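Local coordinates for protein acetylxylan esterase / glucomannan deacetylase (PDB 2WAA) that removes acetyl groups from plant cell wall polysaccharides, deacetylating xylan and glucomannan with equal efficiency, at residues Val67-Asn71 with Gly95-Val99; Val47-Arg51 with Phe89-Asn93. One frame throughout, in Å; residues are numbered along the deposited sequence.

Both contacts belong to the N-terminal beta domain of this CE2 esterase, away from the catalytic residues. From the N terminus, strand 42-48 turns a corner into strand 51-58; strands 63-69 and 75-79 follow, then strand 84-91, which turns a second corner into strand 94-103. Interaction 2 joins the two corners, closing a loop from Arg-51 to Phe-89, and interaction 1 closes one from Asn-71 to Gly-95. The loops cross, because their segments alternate along the chain. Strands 42-48 and 63-69 flank strand 94-103 in one sheet, whereas 51-58 pairs with 84-91 in the other. His-97 links the contacts, its ring stacking on Phe-91 and its O lying 2.9 Å from Val-47 N.

Interaction 1: residues Val67-Asn71 with Gly95-Val99; sequences VIIDN and GEHRV
Asp-70 reaches across to 95-99 with its carboxylate, meeting the edge of the His-97 ring and the backbone amide of Arg-98. Strand 63-69 ends at Ile-69, and the next residue leaves the sheet: Asp-70 has phi/psi of 51/-130°, while Val-67 to Ile-69 and Glu-96 to Val-99 stay extended. The short axes of 67-69 and 95-99 run antiparallel at 155°, 5.7 Å apart at closest approach. Ile-69 faces Val-99 as a non-hydrogen-bonded pair, CA to CA 4.8 Å.

Beyond this pair, Asp-70 N donates to Arg-98 O (2.8 Å). With chi1 in m, the carboxylate then accepts twice: OD1 from Arg-98 N (2.8 Å) and OD2 from His-97 ND1 (2.6 Å). This is the frayed end of an antiparallel strand pair: the Asp-70 side chain stands in for its own carbonyl, which turns to water 1, and aspartate is short enough to do this while its second oxygen reaches the imidazole. His-97, chi1 m, presents ND1 in a His-carboxylate hydrogen bond that lies away from the catalytic residues. Arg-98, t through chi3, brings NH1 2.6 Å from water 1, which lies 3.0 Å from both Ile-68 O and Asp-70 O. On the face shared by Ile-69 and Val-99, beta-branched residues suited to a strand, the m, m rotamer of Ile-69 (-54°, -57°) brings its CD1 to 3.9 Å from Val-99 CG1.

Both side chains also touch Phe-89 of strand 84-91, in the facing sheet of this two-sheet beta domain. Strand 94-103 runs between 63-69 and 42-48, with His-97 bonded through its backbone to Val-47.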
loop_
_atom_site.group_PDB
_atom_site.type_symbol
_atom_site.label_atom_id
_atom_site.label_comp_id
_atom_site.label_asym_id
_atom_site.label_seq_id
_atom_site.Cartn_x
_atom_site.Cartn_y
_atom_site.Cartn_z
ATOM N N VAL A 67 2.952 11.850 9.597
ATOM C CA VAL A 67 2.816 13.213 9.095
ATOM C C VAL A 67 4.263 13.678 8.897
ATOM O O VAL A 67 5.080 13.539 9.785
ATOM C CB VAL A 67 2.128 14.148 10.114
ATOM C CG1 VAL A 67 2.107 15.622 9.532
ATOM C CG2 VAL A 67 0.675 13.683 10.372
ATOM N N ILE A 68 4.574 14.136 7.702
ATOM C CA ILE A 68 5.940 14.579 7.390
ATOM C C ILE A 68 5.888 16.019 6.879
ATOM O O ILE A 68 5.189 16.329 5.908
ATOM C CB ILE A 68 6.620 13.693 6.361
ATOM C CG1 ILE A 68 6.573 12.212 6.818
ATOM C CG2 ILE A 68 8.065 14.165 6.129
ATOM C CD1 ILE A 68 6.713 11.246 5.705
ATOM N N ILE A 69 6.575 16.902 7.594
ATOM C CA ILE A 69 6.594 18.337 7.288
ATOM C C ILE A 69 7.966 18.658 6.716
ATOM O O ILE A 69 8.968 18.368 7.370
ATOM C CB ILE A 69 6.412 19.147 8.548
ATOM C CG1 ILE A 69 5.144 18.716 9.294
ATOM C CG2 ILE A 69 6.411 20.666 8.170
ATOM C CD1 ILE A 69 3.881 18.824 8.428
ATOM N N ASP A 70 8.010 19.166 5.482
ATOM C CA ASP A 70 9.271 19.447 4.814
ATOM C C ASP A 70 10.164 18.214 4.878
ATOM O O ASP A 70 9.722 17.096 4.539
ATOM C CB ASP A 70 9.909 20.704 5.415
ATOM C CG ASP A 70 8.986 21.944 5.246
ATOM O OD1 ASP A 70 8.381 22.060 4.170
ATOM O OD2 ASP A 70 8.885 22.775 6.164
ATOM N N ASN A 71 11.405 18.368 5.294
ATOM C CA ASN A 71 12.318 17.230 5.435
ATOM C C ASN A 71 12.471 16.706 6.864
ATOM O O ASN A 71 13.449 15.978 7.157
ATOM C CB ASN A 71 13.706 17.634 4.906
ATOM C CG ASN A 71 14.253 18.868 5.586
ATOM O OD1 ASN A 71 13.504 19.783 5.998
ATOM N ND2 ASN A 71 15.582 18.926 5.704
ATOM N N GLY A 95 5.611 30.634 5.977
ATOM C CA GLY A 95 6.634 30.262 4.988
ATOM C C GLY A 95 6.048 29.190 4.084
ATOM O O GLY A 95 4.900 28.773 4.272
ATOM N N GLU A 96 6.801 28.763 3.078
ATOM C CA GLU A 96 6.297 27.741 2.185
ATOM C C GLU A 96 6.655 26.385 2.837
ATOM O O GLU A 96 7.806 26.190 3.256
ATOM C CB GLU A 96 6.944 27.885 0.817
ATOM C CG GLU A 96 6.497 26.829 -0.101
ATOM C CD GLU A 96 6.999 27.062 -1.497
ATOM O OE1 GLU A 96 7.062 28.245 -1.904
ATOM O OE2 GLU A 96 7.302 26.058 -2.169
ATOM N N HIS A 97 5.682 25.461 2.928
ATOM C CA HIS A 97 5.924 24.170 3.622
ATOM C C HIS A 97 5.267 23.052 2.831
ATOM O O HIS A 97 4.165 23.220 2.287
ATOM C CB HIS A 97 5.357 24.186 5.059
ATOM C CG HIS A 97 6.088 25.147 5.950
ATOM N ND1 HIS A 97 7.384 24.914 6.384
ATOM C CD2 HIS A 97 5.758 26.390 6.377
ATOM C CE1 HIS A 97 7.800 25.968 7.073
ATOM N NE2 HIS A 97 6.830 26.873 7.088
ATOM N N ARG A 98 5.953 21.918 2.793
ATOM C CA ARG A 98 5.436 20.734 2.117
ATOM C C ARG A 98 4.895 19.828 3.216
ATOM O O ARG A 98 5.545 19.651 4.249
ATOM C CB ARG A 98 6.557 20.016 1.348
ATOM C CG ARG A 98 6.153 18.613 0.851
ATOM C CD ARG A 98 7.178 17.962 -0.107
ATOM N NE ARG A 98 6.595 16.793 -0.782
ATOM C CZ ARG A 98 6.246 15.667 -0.166
ATOM N NH1 ARG A 98 6.405 15.552 1.142
ATOM N NH2 ARG A 98 5.723 14.659 -0.845
ATOM N N VAL A 99 3.714 19.238 2.993
ATOM C CA VAL A 99 3.073 18.423 4.038
ATOM C C VAL A 99 2.595 17.119 3.427
ATOM O O VAL A 99 1.946 17.138 2.380
ATOM C CB VAL A 99 1.849 19.160 4.582
ATOM C CG1 VAL A 99 1.149 18.333 5.636
ATOM C CG2 VAL A 99 2.294 20.504 5.182
HETATM O O HOH W 1 6.951 16.616 3.504
#

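Interaction 2: residues Val47-Arg51 with Phe89-Asn93; sequences VAGSR and FHFPN
A classic beta bulge breaks the start of strand 51-58: Ser-50 and Arg-51 both face Thr-120, just as the chain turns a corner at Gly-49 and Ser-50. Gly-49 is almost fully extended (phi/psi 172/-176°), a conformation far easier for glycine than for residues with a CB, and Ser-50 kinks to -110/-18°. Across from them, 89-91 is extended, and the chain turns again at Pro-92 and Asn-93.

Arg-51 and His-90 form an antiparallel non-hydrogen-bonded pair, CA to CA 4.2 Å. Next to it, Phe-91 N donates to Ser-50 O (2.8 Å); a CA-H...O contact joins Arg-51 CA to Phe-89 O (3.4 Å). On the face that carries both side chains, Arg-51 and His-90 have chi1 t, placing Arg-51 CD over the imidazole in a CH-pi contact, 4.1 Å from its centroid. The aliphatic part of arginine serves this packing while NE salt-bridges Glu-87.

Phe-89, chi1 p, is buried, with Arg-51 C over one face of its ring and Val-47 and Gly-49 at its edge: CE2 lies 3.6 Å from Val-47 CG2, and CE1 3.4 Å from Ser-50 C.

The corners carry the chain between sheets: strand 51-58 pairs with 84-91 in one, 42-48 with 94-103 in the other.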
loop_
_atom_site.group_PDB
_atom_site.type_symbol
_atom_site.label_atom_id
_atom_site.label_comp_id
_atom_site.label_asym_id
_atom_site.label_seq_id
_atom_site.Cartn_x
_atom_site.Cartn_y
_atom_site.Cartn_z
ATOM N N VAL A 47 1.966 24.567 0.877
ATOM C CA VAL A 47 1.179 25.740 1.294
ATOM C C VAL A 47 2.065 26.923 1.627
ATOM O O VAL A 47 3.245 26.747 1.901
ATOM C CB VAL A 47 0.341 25.447 2.579
ATOM C CG1 VAL A 47 -0.749 24.396 2.276
ATOM C CG2 VAL A 47 1.233 25.002 3.782
ATOM N N ALA A 48 1.488 28.115 1.646
ATOM C CA ALA A 48 2.220 29.315 2.142
ATOM C C ALA A 48 1.444 29.755 3.377
ATOM O O ALA A 48 0.306 30.191 3.260
ATOM C CB ALA A 48 2.249 30.417 1.064
ATOM N N GLY A 49 2.025 29.583 4.559
ATOM C CA GLY A 49 1.355 29.932 5.798
ATOM C C GLY A 49 2.087 29.492 7.048
ATOM O O GLY A 49 3.197 28.941 6.984
ATOM N N SER A 50 1.455 29.718 8.198
ATOM C CA SER A 50 2.067 29.498 9.502
ATOM C C SER A 50 1.480 28.298 10.266
ATOM O O SER A 50 2.089 27.848 11.221
ATOM C CB SER A 50 1.917 30.774 10.364
ATOM O OG SER A 50 0.513 31.047 10.635
ATOM N N ARG A 51 0.290 27.824 9.887
ATOM C CA ARG A 51 -0.313 26.702 10.597
ATOM C C ARG A 51 -1.220 25.943 9.638
ATOM O O ARG A 51 -1.892 26.546 8.759
ATOM C CB ARG A 51 -1.132 27.172 11.835
ATOM C CG ARG A 51 -1.609 26.032 12.729
ATOM C CD ARG A 51 -2.290 26.536 14.040
ATOM N NE ARG A 51 -2.470 25.421 14.958
ATOM C CZ ARG A 51 -3.644 25.048 15.454
ATOM N NH1 ARG A 51 -4.738 25.739 15.164
ATOM N NH2 ARG A 51 -3.730 23.983 16.246
ATOM N N PHE A 89 1.272 21.276 11.141
ATOM C CA PHE A 89 2.440 22.088 11.511
ATOM C C PHE A 89 1.983 23.421 12.080
ATOM O O PHE A 89 0.838 23.821 11.896
ATOM C CB PHE A 89 3.411 22.283 10.312
ATOM C CG PHE A 89 2.959 23.306 9.290
ATOM C CD1 PHE A 89 3.122 24.677 9.495
ATOM C CD2 PHE A 89 2.441 22.882 8.076
ATOM C CE1 PHE A 89 2.739 25.625 8.489
ATOM C CE2 PHE A 89 2.057 23.783 7.090
ATOM C CZ PHE A 89 2.210 25.168 7.291
ATOM N N HIS A 90 2.879 24.078 12.789
ATOM C CA HIS A 90 2.628 25.387 13.304
ATOM C C HIS A 90 3.981 26.062 13.560
ATOM O O HIS A 90 4.828 25.485 14.271
ATOM C CB HIS A 90 1.900 25.251 14.647
ATOM C CG HIS A 90 1.532 26.573 15.232
ATOM N ND1 HIS A 90 1.240 26.753 16.569
ATOM C CD2 HIS A 90 1.441 27.794 14.655
ATOM C CE1 HIS A 90 0.951 28.026 16.783
ATOM N NE2 HIS A 90 1.066 28.679 15.639
ATOM N N PHE A 91 4.179 27.230 12.957
ATOM C CA PHE A 91 5.361 28.067 13.195
ATOM C C PHE A 91 4.860 29.457 13.562
ATOM O O PHE A 91 3.743 29.817 13.260
ATOM C CB PHE A 91 6.193 28.152 11.925
ATOM C CG PHE A 91 6.673 26.824 11.469
ATOM C CD1 PHE A 91 7.628 26.142 12.200
ATOM C CD2 PHE A 91 6.107 26.214 10.346
ATOM C CE1 PHE A 91 8.030 24.870 11.802
ATOM C CE2 PHE A 91 6.515 24.955 9.930
ATOM C CZ PHE A 91 7.493 24.280 10.660
ATOM N N PRO A 92 5.691 30.260 14.230
ATOM C CA PRO A 92 5.250 31.642 14.502
ATOM C C PRO A 92 5.080 32.494 13.251
ATOM O O PRO A 92 4.246 33.406 13.252
ATOM C CB PRO A 92 6.387 32.222 15.343
ATOM C CG PRO A 92 7.162 31.061 15.836
ATOM C CD PRO A 92 7.012 29.965 14.800
ATOM N N ASN A 93 5.833 32.221 12.196
ATOM C CA ASN A 93 5.725 33.001 10.978
ATOM C C ASN A 93 5.309 32.146 9.785
ATOM O O ASN A 93 5.437 30.939 9.829
ATOM C CB ASN A 93 7.050 33.673 10.653
ATOM C CG ASN A 93 7.542 34.543 11.803
ATOM O OD1 ASN A 93 6.923 35.576 12.110
ATOM N ND2 ASN A 93 8.622 34.109 12.476
#